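Local coordinates for putative ABC transporter, periplasmic binding protein, amino acid (Neisseria gonorrhoeae, PDB 2YJP) that binds L-cysteine as the solute receptor of a putative ABC transporter and probably delivers it for uptake, at residues K65-Y70 with L276-E281; A269-T274 with E286-E291; Q78-E83 with P140-A145; N124-P129 with A210-L215. The protein carries 1 engineered substitution. All coordinates share one frame; numbering follows the deposited sequence.

Contact 1 of 4, residues K65-Y70 with L276-E281; sequences KPPFGY and LPVYGE. With CYS (cysteine), chain D.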
# COMPACT_ATOMS: atom_id res chain seq x y z
N LYS A 65 -7.38 -3.19 -0.56
CA LYS A 65 -6.92 -1.83 -0.49
C LYS A 65 -7.15 -1.10 -1.83
O LYS A 65 -6.21 -0.52 -2.43
CB LYS A 65 -5.43 -1.77 -0.05
CG LYS A 65 -5.03 -0.40 0.50
CD LYS A 65 -3.49 -0.24 0.62
CE LYS A 65 -3.16 1.11 1.17
NZ LYS A 65 -1.73 1.45 1.32
N PRO A 66 -8.39 -1.09 -2.30
CA PRO A 66 -8.59 -0.38 -3.55
C PRO A 66 -8.31 1.13 -3.30
O PRO A 66 -8.65 1.66 -2.25
CB PRO A 66 -10.08 -0.60 -3.86
CG PRO A 66 -10.73 -0.74 -2.48
CD PRO A 66 -9.65 -1.38 -1.59
N PRO A 67 -7.73 1.82 -4.28
CA PRO A 67 -7.44 1.40 -5.64
C PRO A 67 -6.05 0.87 -5.90
O PRO A 67 -5.64 0.82 -7.07
CB PRO A 67 -7.57 2.71 -6.42
CG PRO A 67 -7.03 3.76 -5.40
CD PRO A 67 -7.54 3.28 -4.08
N PHE A 68 -5.33 0.46 -4.85
CA PHE A 68 -3.95 0.01 -5.01
C PHE A 68 -3.80 -1.49 -5.28
O PHE A 68 -3.00 -1.90 -6.13
CB PHE A 68 -3.15 0.48 -3.78
CG PHE A 68 -3.25 1.97 -3.57
CD1 PHE A 68 -2.60 2.82 -4.43
CD2 PHE A 68 -4.09 2.50 -2.62
CE1 PHE A 68 -2.70 4.20 -4.33
CE2 PHE A 68 -4.24 3.89 -2.50
CZ PHE A 68 -3.51 4.74 -3.40
N GLY A 69 -4.56 -2.28 -4.51
CA GLY A 69 -4.57 -3.72 -4.66
C GLY A 69 -5.86 -4.24 -4.10
O GLY A 69 -6.16 -4.02 -2.90
N TYR A 70 -6.63 -4.90 -4.95
CA TYR A 70 -7.93 -5.47 -4.54
C TYR A 70 -8.34 -6.56 -5.50
O TYR A 70 -7.61 -6.89 -6.42
CB TYR A 70 -9.03 -4.38 -4.41
CG TYR A 70 -9.41 -3.71 -5.73
CD1 TYR A 70 -8.56 -2.74 -6.34
CD2 TYR A 70 -10.60 -4.05 -6.39
CE1 TYR A 70 -8.91 -2.11 -7.52
CE2 TYR A 70 -10.95 -3.45 -7.62
CZ TYR A 70 -10.09 -2.50 -8.19
OH TYR A 70 -10.42 -1.92 -9.41
N LEU A 276 -6.46 7.87 -11.47
CA LEU A 276 -7.11 9.02 -12.02
C LEU A 276 -8.65 8.94 -11.95
O LEU A 276 -9.27 9.97 -11.69
CB LEU A 276 -6.63 9.32 -13.47
CG LEU A 276 -7.40 10.48 -14.13
CD1 LEU A 276 -6.84 11.81 -13.78
CD2 LEU A 276 -7.46 10.47 -15.61
N PRO A 277 -9.25 7.75 -12.22
CA PRO A 277 -10.72 7.69 -12.12
C PRO A 277 -11.18 7.97 -10.68
O PRO A 277 -12.27 8.48 -10.45
CB PRO A 277 -11.07 6.26 -12.59
CG PRO A 277 -9.92 5.87 -13.48
CD PRO A 277 -8.70 6.48 -12.78
N VAL A 278 -10.34 7.68 -9.71
CA VAL A 278 -10.73 7.84 -8.33
C VAL A 278 -10.58 9.31 -7.91
O VAL A 278 -11.55 9.95 -7.47
CB VAL A 278 -9.96 6.91 -7.42
CG1 VAL A 278 -10.20 7.28 -5.95
CG2 VAL A 278 -10.31 5.47 -7.73
N TYR A 279 -9.37 9.85 -8.06
CA TYR A 279 -9.11 11.19 -7.55
C TYR A 279 -9.49 12.32 -8.52
O TYR A 279 -9.69 13.43 -8.08
CB TYR A 279 -7.67 11.31 -7.08
CG TYR A 279 -7.28 10.19 -6.15
CD1 TYR A 279 -7.80 10.14 -4.84
CD2 TYR A 279 -6.40 9.18 -6.56
CE1 TYR A 279 -7.46 9.15 -3.99
CE2 TYR A 279 -6.06 8.17 -5.70
CZ TYR A 279 -6.60 8.15 -4.42
OH TYR A 279 -6.29 7.15 -3.52
N GLY A 280 -9.60 12.05 -9.83
CA GLY A 280 -9.80 13.10 -10.83
C GLY A 280 -8.69 14.14 -10.81
O GLY A 280 -7.53 13.81 -10.58
N GLU A 281 -9.08 15.41 -10.97
CA GLU A 281 -8.15 16.54 -10.89
C GLU A 281 -7.82 16.96 -9.45
O GLU A 281 -6.95 17.82 -9.25
CB GLU A 281 -8.66 17.75 -11.71
CG GLU A 281 -8.88 17.44 -13.22
CD GLU A 281 -8.75 18.67 -14.15
OE1 GLU A 281 -9.50 19.67 -13.98
OE2 GLU A 281 -7.87 18.64 -15.06
N CYS D . 1.62 1.95 2.74
CA CYS D . 1.39 1.79 4.20
C CYS D . 2.35 0.74 4.76
O CYS D . 3.21 0.21 4.00
CB CYS D . -0.03 1.35 4.51
SG CYS D . -0.55 -0.17 3.69
OXT CYS D . 2.28 0.45 5.96

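Contact 2 of 4, residues A269-T274 with E286-E291; sequences AAYEKT and EALLAE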
# COMPACT_ATOMS: atom_id res chain seq x y z
N ALA A 269 0.65 5.33 -17.32
CA ALA A 269 -0.50 4.52 -17.78
C ALA A 269 -1.23 3.79 -16.63
O ALA A 269 -2.47 3.84 -16.51
CB ALA A 269 -0.09 3.56 -18.94
N ALA A 270 -0.46 3.17 -15.74
CA ALA A 270 -1.04 2.54 -14.55
C ALA A 270 -1.82 3.56 -13.67
O ALA A 270 -2.86 3.24 -13.14
CB ALA A 270 0.05 1.85 -13.74
N TYR A 271 -1.31 4.79 -13.53
CA TYR A 271 -1.98 5.81 -12.71
C TYR A 271 -3.29 6.22 -13.40
O TYR A 271 -4.31 6.36 -12.77
CB TYR A 271 -1.03 7.03 -12.46
CG TYR A 271 -1.76 8.35 -12.32
CD1 TYR A 271 -2.21 8.81 -11.09
CD2 TYR A 271 -2.01 9.13 -13.43
CE1 TYR A 271 -2.96 10.03 -10.99
CE2 TYR A 271 -2.70 10.33 -13.34
CZ TYR A 271 -3.17 10.78 -12.14
OH TYR A 271 -3.84 11.99 -12.13
N GLU A 272 -3.23 6.41 -14.71
CA GLU A 272 -4.40 6.79 -15.50
C GLU A 272 -5.47 5.72 -15.46
O GLU A 272 -6.63 6.05 -15.40
CB GLU A 272 -4.02 7.09 -16.96
CG GLU A 272 -3.53 8.52 -17.13
CD GLU A 272 -2.80 8.75 -18.43
OE1 GLU A 272 -2.87 7.86 -19.32
OE2 GLU A 272 -2.14 9.82 -18.56
N LYS A 273 -5.08 4.45 -15.45
CA LYS A 273 -6.05 3.37 -15.42
C LYS A 273 -6.69 3.21 -14.05
O LYS A 273 -7.88 2.94 -13.97
CB LYS A 273 -5.41 2.07 -15.86
CG LYS A 273 -6.37 0.89 -15.89
CD LYS A 273 -5.63 -0.39 -16.27
CE LYS A 273 -6.58 -1.60 -16.33
NZ LYS A 273 -5.89 -2.79 -16.90
N THR A 274 -5.95 3.37 -12.98
CA THR A 274 -6.48 2.93 -11.69
C THR A 274 -6.69 4.04 -10.66
O THR A 274 -7.50 3.86 -9.72
CB THR A 274 -5.55 1.86 -11.04
OG1 THR A 274 -4.31 2.48 -10.67
CG2 THR A 274 -5.30 0.62 -11.98
N GLU A 286 1.79 14.24 -10.10
CA GLU A 286 3.09 14.46 -9.49
C GLU A 286 3.04 14.47 -7.98
O GLU A 286 4.08 14.42 -7.36
CB GLU A 286 3.83 15.72 -10.01
CG GLU A 286 3.02 16.97 -10.39
CD GLU A 286 1.97 16.76 -11.51
OE1 GLU A 286 1.81 15.66 -11.97
OE2 GLU A 286 1.28 17.70 -11.94
N ALA A 287 1.85 14.56 -7.39
CA ALA A 287 1.69 14.39 -5.94
C ALA A 287 1.70 12.92 -5.55
O ALA A 287 1.98 12.61 -4.41
CB ALA A 287 0.42 15.09 -5.39
N LEU A 288 1.40 12.01 -6.47
CA LEU A 288 1.34 10.61 -6.09
C LEU A 288 2.55 9.86 -6.61
O LEU A 288 3.09 9.01 -5.93
CB LEU A 288 0.08 9.92 -6.62
CG LEU A 288 -1.22 10.09 -5.85
CD1 LEU A 288 -2.46 10.03 -6.75
CD2 LEU A 288 -1.38 9.07 -4.75
N LEU A 289 2.97 10.16 -7.83
CA LEU A 289 4.00 9.33 -8.45
C LEU A 289 5.37 9.79 -8.00
O LEU A 289 5.61 10.97 -7.82
CB LEU A 289 3.89 9.38 -9.99
CG LEU A 289 2.56 8.87 -10.60
CD1 LEU A 289 2.49 9.07 -12.12
CD2 LEU A 289 2.32 7.44 -10.23
N ALA A 290 6.25 8.82 -7.77
CA ALA A 290 7.64 9.07 -7.44
C ALA A 290 8.40 9.47 -8.71
O ALA A 290 8.26 8.82 -9.75
CB ALA A 290 8.28 7.81 -6.84
N GLU A 291 9.19 10.53 -8.60
CA GLU A 291 10.19 10.77 -9.61
C GLU A 291 11.26 9.72 -9.33
O GLU A 291 11.61 8.95 -10.21
CB GLU A 291 10.77 12.22 -9.54

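Contact 3 of 4, residues Q78-E83 with P140-A145; sequences QGFDVE and PYMKVA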
# COMPACT_ATOMS: atom_id res chain seq x y z
N GLN A 78 -6.77 -6.48 -9.15
CA GLN A 78 -6.80 -5.20 -9.86
C GLN A 78 -6.14 -4.15 -8.96
O GLN A 78 -5.90 -4.40 -7.78
CB GLN A 78 -8.24 -4.72 -10.14
CG GLN A 78 -9.17 -5.63 -10.98
CD GLN A 78 -8.67 -5.84 -12.43
OE1 GLN A 78 -7.79 -5.11 -12.91
NE2 GLN A 78 -9.23 -6.87 -13.11
N GLY A 79 -5.87 -2.98 -9.55
CA GLY A 79 -5.35 -1.84 -8.84
C GLY A 79 -3.98 -1.43 -9.31
O GLY A 79 -3.31 -2.14 -10.07
N PHE A 80 -3.54 -0.29 -8.80
CA PHE A 80 -2.29 0.30 -9.23
C PHE A 80 -1.08 -0.63 -9.03
O PHE A 80 -0.27 -0.78 -9.95
CB PHE A 80 -2.16 1.63 -8.48
CG PHE A 80 -0.95 2.43 -8.83
CD1 PHE A 80 -0.75 2.91 -10.12
CD2 PHE A 80 -0.05 2.78 -7.84
CE1 PHE A 80 0.37 3.74 -10.42
CE2 PHE A 80 1.10 3.58 -8.11
CZ PHE A 80 1.32 4.06 -9.42
N ASP A 81 -0.91 -1.21 -7.85
CA ASP A 81 0.22 -2.10 -7.56
C ASP A 81 0.21 -3.36 -8.48
O ASP A 81 1.26 -3.90 -8.88
CB ASP A 81 0.11 -2.63 -6.12
CG ASP A 81 0.24 -1.56 -5.05
OD1 ASP A 81 1.02 -0.61 -5.15
OD2 ASP A 81 -0.46 -1.71 -4.05
N VAL A 82 -0.98 -3.86 -8.76
CA VAL A 82 -1.19 -5.05 -9.59
C VAL A 82 -0.80 -4.76 -11.04
O VAL A 82 -0.22 -5.62 -11.75
CB VAL A 82 -2.68 -5.47 -9.46
CG1 VAL A 82 -3.12 -6.29 -10.63
CG2 VAL A 82 -2.92 -6.19 -8.07
N GLU A 83 -1.11 -3.56 -11.50
CA GLU A 83 -0.74 -3.21 -12.86
C GLU A 83 0.79 -3.26 -12.99
O GLU A 83 1.32 -3.79 -13.97
CB GLU A 83 -1.25 -1.82 -13.22
CG GLU A 83 -2.72 -1.76 -13.38
CD GLU A 83 -3.20 -2.62 -14.56
OE1 GLU A 83 -2.70 -2.54 -15.69
OE2 GLU A 83 -4.10 -3.40 -14.39
N PRO A 140 11.45 3.49 -5.51
CA PRO A 140 10.05 3.86 -5.22
C PRO A 140 9.28 4.16 -6.48
O PRO A 140 9.88 4.66 -7.47
CB PRO A 140 10.14 5.10 -4.35
CG PRO A 140 11.57 5.53 -4.35
CD PRO A 140 12.42 4.49 -5.06
N TYR A 141 7.98 3.84 -6.46
CA TYR A 141 7.08 4.23 -7.52
C TYR A 141 6.00 5.25 -7.12
O TYR A 141 5.44 5.92 -7.98
CB TYR A 141 6.46 3.01 -8.21
CG TYR A 141 5.70 2.10 -7.32
CD1 TYR A 141 6.35 1.04 -6.70
CD2 TYR A 141 4.33 2.26 -7.09
CE1 TYR A 141 5.69 0.18 -5.89
CE2 TYR A 141 3.62 1.35 -6.27
CZ TYR A 141 4.34 0.32 -5.66
OH TYR A 141 3.71 -0.61 -4.83
N MET A 142 5.73 5.37 -5.82
CA MET A 142 4.80 6.40 -5.35
C MET A 142 5.16 6.98 -3.98
O MET A 142 6.09 6.51 -3.33
CB MET A 142 3.35 5.94 -5.43
CG MET A 142 2.82 5.17 -4.26
SD MET A 142 1.04 4.78 -4.44
CE MET A 142 0.32 5.94 -3.29
N LYS A 143 4.45 8.03 -3.58
CA LYS A 143 4.63 8.65 -2.27
C LYS A 143 3.27 8.81 -1.60
O LYS A 143 2.27 8.90 -2.29
CB LYS A 143 5.32 10.02 -2.33
CG LYS A 143 5.42 10.61 -3.65
CD LYS A 143 5.73 12.07 -3.62
CE LYS A 143 6.33 12.50 -4.96
NZ LYS A 143 5.79 13.76 -5.43
N VAL A 144 3.27 8.87 -0.27
CA VAL A 144 2.07 9.00 0.48
C VAL A 144 2.36 9.51 1.91
O VAL A 144 3.39 9.26 2.50
CB VAL A 144 1.24 7.62 0.42
CG1 VAL A 144 1.55 6.72 1.45
CG2 VAL A 144 -0.13 7.87 0.68
N ALA A 145 1.40 10.25 2.44
CA ALA A 145 1.44 10.73 3.81
C ALA A 145 0.27 10.05 4.52
O ALA A 145 -0.65 9.54 3.85
CB ALA A 145 1.25 12.25 3.81

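Contact 4 of 4, residues N124-P129 with A210-L215; sequences NFTQTP and AHDNAL. With CYS (cysteine), chain D.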
# COMPACT_ATOMS: atom_id res chain seq x y z
N ASN A 124 1.40 -2.29 -1.63
CA ASN A 124 1.49 -0.84 -1.35
C ASN A 124 2.36 -0.46 -0.13
O ASN A 124 1.86 0.15 0.84
CB ASN A 124 0.05 -0.25 -1.26
CG ASN A 124 -0.02 1.18 -1.74
OD1 ASN A 124 -0.49 2.08 -1.02
ND2 ASN A 124 0.45 1.42 -2.98
N PHE A 125 3.66 -0.70 -0.25
CA PHE A 125 4.55 -0.88 0.88
C PHE A 125 5.46 0.32 1.14
O PHE A 125 6.38 0.65 0.34
CB PHE A 125 5.41 -2.14 0.62
CG PHE A 125 6.00 -2.76 1.84
CD1 PHE A 125 5.49 -2.54 3.11
CD2 PHE A 125 7.10 -3.63 1.71
CE1 PHE A 125 6.07 -3.17 4.22
CE2 PHE A 125 7.67 -4.25 2.79
CZ PHE A 125 7.16 -4.04 4.04
N THR A 126 5.20 1.02 2.25
CA THR A 126 5.94 2.23 2.51
C THR A 126 7.33 1.83 2.99
O THR A 126 7.49 0.99 3.88
CB THR A 126 5.26 3.08 3.59
OG1 THR A 126 3.93 3.45 3.16
CG2 THR A 126 6.11 4.36 3.89
N GLN A 127 8.33 2.45 2.39
CA GLN A 127 9.72 2.31 2.81
C GLN A 127 9.98 3.12 4.06
O GLN A 127 9.64 4.31 4.12
CB GLN A 127 10.61 2.80 1.69
CG GLN A 127 12.07 2.89 2.09
CD GLN A 127 13.02 3.18 0.93
OE1 GLN A 127 12.62 3.71 -0.11
NE2 GLN A 127 14.30 2.84 1.12
N THR A 128 10.52 2.45 5.08
CA THR A 128 10.99 3.09 6.31
C THR A 128 12.36 2.54 6.68
O THR A 128 12.71 1.44 6.28
CB THR A 128 10.01 2.88 7.52
OG1 THR A 128 10.11 1.54 8.05
CG2 THR A 128 8.55 3.19 7.12
N PRO A 129 13.15 3.31 7.46
CA PRO A 129 14.44 2.78 7.90
C PRO A 129 14.30 1.47 8.68
O PRO A 129 15.14 0.57 8.49
CB PRO A 129 14.99 3.89 8.81
CG PRO A 129 14.24 5.16 8.36
CD PRO A 129 12.88 4.67 7.97
N ALA A 210 -6.94 5.97 11.24
CA ALA A 210 -5.76 6.53 10.60
C ALA A 210 -5.16 5.53 9.60
O ALA A 210 -5.11 4.33 9.88
CB ALA A 210 -4.75 6.90 11.66
N HIS A 211 -4.67 6.07 8.48
CA HIS A 211 -4.11 5.25 7.37
C HIS A 211 -3.47 6.19 6.34
O HIS A 211 -3.46 7.42 6.53
CB HIS A 211 -5.26 4.47 6.65
CG HIS A 211 -4.88 3.09 6.22
ND1 HIS A 211 -3.71 2.82 5.54
CD2 HIS A 211 -5.51 1.91 6.36
CE1 HIS A 211 -3.64 1.52 5.29
NE2 HIS A 211 -4.73 0.95 5.77
N ASP A 212 -2.97 5.61 5.24
CA ASP A 212 -2.43 6.36 4.11
C ASP A 212 -3.52 7.33 3.68
O ASP A 212 -4.66 6.92 3.49
CB ASP A 212 -2.07 5.40 2.91
CG ASP A 212 -0.78 4.60 3.15
OD1 ASP A 212 -0.12 4.86 4.19
OD2 ASP A 212 -0.41 3.69 2.29
N ASN A 213 -3.20 8.60 3.46
CA ASN A 213 -4.29 9.54 3.11
C ASN A 213 -4.98 9.24 1.77
O ASN A 213 -6.21 9.40 1.65
CB ASN A 213 -3.90 11.03 3.22
CG ASN A 213 -2.66 11.43 2.35
OD1 ASN A 213 -2.25 10.74 1.39
ND2 ASN A 213 -2.07 12.59 2.70
N ALA A 214 -4.19 8.80 0.80
CA ALA A 214 -4.72 8.43 -0.49
C ALA A 214 -5.76 7.31 -0.34
O ALA A 214 -6.77 7.32 -0.99
CB ALA A 214 -3.55 7.96 -1.44
N LEU A 215 -5.50 6.32 0.49
CA LEU A 215 -6.53 5.34 0.75
C LEU A 215 -7.76 6.05 1.33
O LEU A 215 -8.89 5.81 0.89
CB LEU A 215 -6.04 4.26 1.74
CG LEU A 215 -7.10 3.24 2.13
CD1 LEU A 215 -7.63 2.48 0.88
CD2 LEU A 215 -6.52 2.27 3.14
N CYS D . 1.62 1.95 2.74
CA CYS D . 1.39 1.79 4.20
C CYS D . 2.35 0.74 4.76
O CYS D . 3.21 0.21 4.00
CB CYS D . -0.03 1.35 4.51
SG CYS D . -0.55 -0.17 3.69
OXT CYS D . 2.28 0.45 5.96
O HOH W 1 -1.83 4.55 -0.31
O HOH W 2 2.65 5.28 4.59

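Contact 1 of 4, residues K65-Y70 with L276-E281
P67, reached through a cis peptide bond from P66, turns its pyrrolidine ring toward V278 and Y279 of the short helix 276-279. It sits in the loop of a tight β-hairpin that joins strands 64-65 and 69-71, where F68 and G69 lie together opposite K65 as a classic β bulge. The carbonyl oxygen of K65 accepts from both F68 N and G69 N, which fixes the course of the loop. Few atoms make the contact. P67 CB meets V278 CG2 at 4.1 Å, while P67 CG lies 3.9 Å from Y279 OH. The side chains of Y279 and F68 cross at about a right angle, with Y279 OH 3.7 Å from F68 CZ. Y279 reaches this far because its CG stands opposite the carbonyl carbon (chi1 -50°). Its hydroxyl is not left to apolar neighbours, since it hydrogen-bonds to the backbone oxygen of A214. Each ring also has a neighbour from its own segment over one face: P67 CG over F68, toward the rim, and V278 CG1 3.8 Å above the centre of the Y279 ring. The same hairpin serves the ligand pocket: K65, extended throughout, makes a salt bridge to D212 and a hydrogen bond to N124 OD1, and its NZ lies 3.1 Å from SG of the bound cysteine.

Contact 2 of 4, residues A269-T274 with E286-E291
Y271 points from helix 266-274 toward the C-terminal tail, and L288 and L289 come at it from two different positions. This is apolar helix-to-tail packing: the last residues of the chain, a weakly bonded helical turn ending about L288 and an extended run beyond it, lie against the helix, with the alpha carbons of Y271 and L289 the closest pair at 8.1 Å. L288 addresses the ring. Its CD1 methyl sits at the edge, near the ring plane, 4.3 Å from Y271 CE1. L289 addresses the base of the same side chain, where both its methyls press on the same side of the methylene: L289 CD2 is 4.0 Å and L289 CD1 4.1 Å from Y271 CB. With CG anti to the carbonyl carbon and beside the backbone N (chi1 -61°), the branched end of L289 is directed at the helix. No hydrogen bond crosses between the segments, so their association rests on van der Waals contact. Y271 also packs on L276 and L288 on Y279, which ties the small helix 276-279 to both. L289 and T274 both reach F80, and backbone bonds from L288 and A290 join the tail to K143 of strand 142-151 and to Y141 just before that strand. In the last turn of the helix, T274 bonds twice to one acceptor: T274 N (3.1 Å) and T274 OG1 (3.0 Å) reach the oxygen of A270 from opposite faces of its carbonyl plane.

Contact 3 of 4, residues Q78-E83 with P140-A145
Y141 makes both the polar and the aromatic part of this contact with F80 and D81, at the start of helix 80-93. Its CG takes the crowded position between backbone N and carbonyl carbon (chi1 58°), which sends the phenol to the helix. Y141 OH donates to D81 OD1 at 2.7 Å, arriving 50° out of the carboxylate plane; N124 ND2 is a second donor to the same oxygen. Along its edge the tyrosine ring receives F80 CE2, nearly in its plane and 3.6 Å from Y141 CD2. The ring planes lie obliquely, at 57°, with the centroids of F80 and Y141 5.9 Å apart. Y141 and M142 together face I239 as a classic β bulge at the beginning of strand 142-151, which, as in other family 3 solute-binding proteins, probably leads from one lobe of the fold toward the other. M142 follows with a chain bent at its last torsion, bringing SD to 3.9 Å from F80 CE2 in an oblique Met-aromatic contact, 5.0 Å from the ring centroid. The next residue, K143, bonds through NZ to the oxygen of E286 in the C-terminal tail, and V144 packs on N213 and A214 of helix 213-222.

Contact 4 of 4, residues N124-P129 with A210-L215
D212 and N124 approach each other across the cysteine-binding cleft of a two-lobed family 3 solute receptor, with no direct hydrogen bond between them. The CB of D212, at the N-cap position of helix 213-222, points toward the 124-129 loop, and the side chain packs on V144 and L146 of strand 142-151. Its CG is 3.6 Å from both N and CB of the ligand, placing the carboxylate alongside the bound amino acid. At the tip, D212 OD2 accepts from the ligand amino group at 2.7 Å, forms a salt bridge with K65, and takes a bond from a water that also donates to N124 OD1, which accepts from K65 NZ as well. D212 OD1 accepts from a second water (2.8 Å), whose other partner is T126 OG1. The ligand nitrogen is held three times, by D212, by the backbone oxygen of N124 at 2.6 Å and by T126 OG1 at 2.8 Å, consistent with a charged ammonium. H211 flanks the thiol-bearing end, its CE1 3.7 Å from ligand CB, and its ND1 accepts from D212 N within the ring plane. T126 N donates to ligand O at 2.8 Å, almost straight at 177°.

All four contacts are buried, but their chemistry changes with distance from the cleft. Contact 4, nearest the centre of the chain, is polar and works through ligand and water. Contact 3, also central, mixes a hydrogen bond with aromatic packing, and its D81 is hydrogen-bonded to N124, a pocket residue. The two reach the same sheet, in which strands 142-151 and 208-212 are neighbours, and A145 O probably accepts from N213 N. Contacts 1 and 2 lie farther out and have no hydrogen bond between their segments; they use successive helices of the C-terminal part of the chain, where L276 N probably hydrogen-bonds to Y271 O. Contact 1 adjoins contact 3 through a probable bond from D81 N to F68 O.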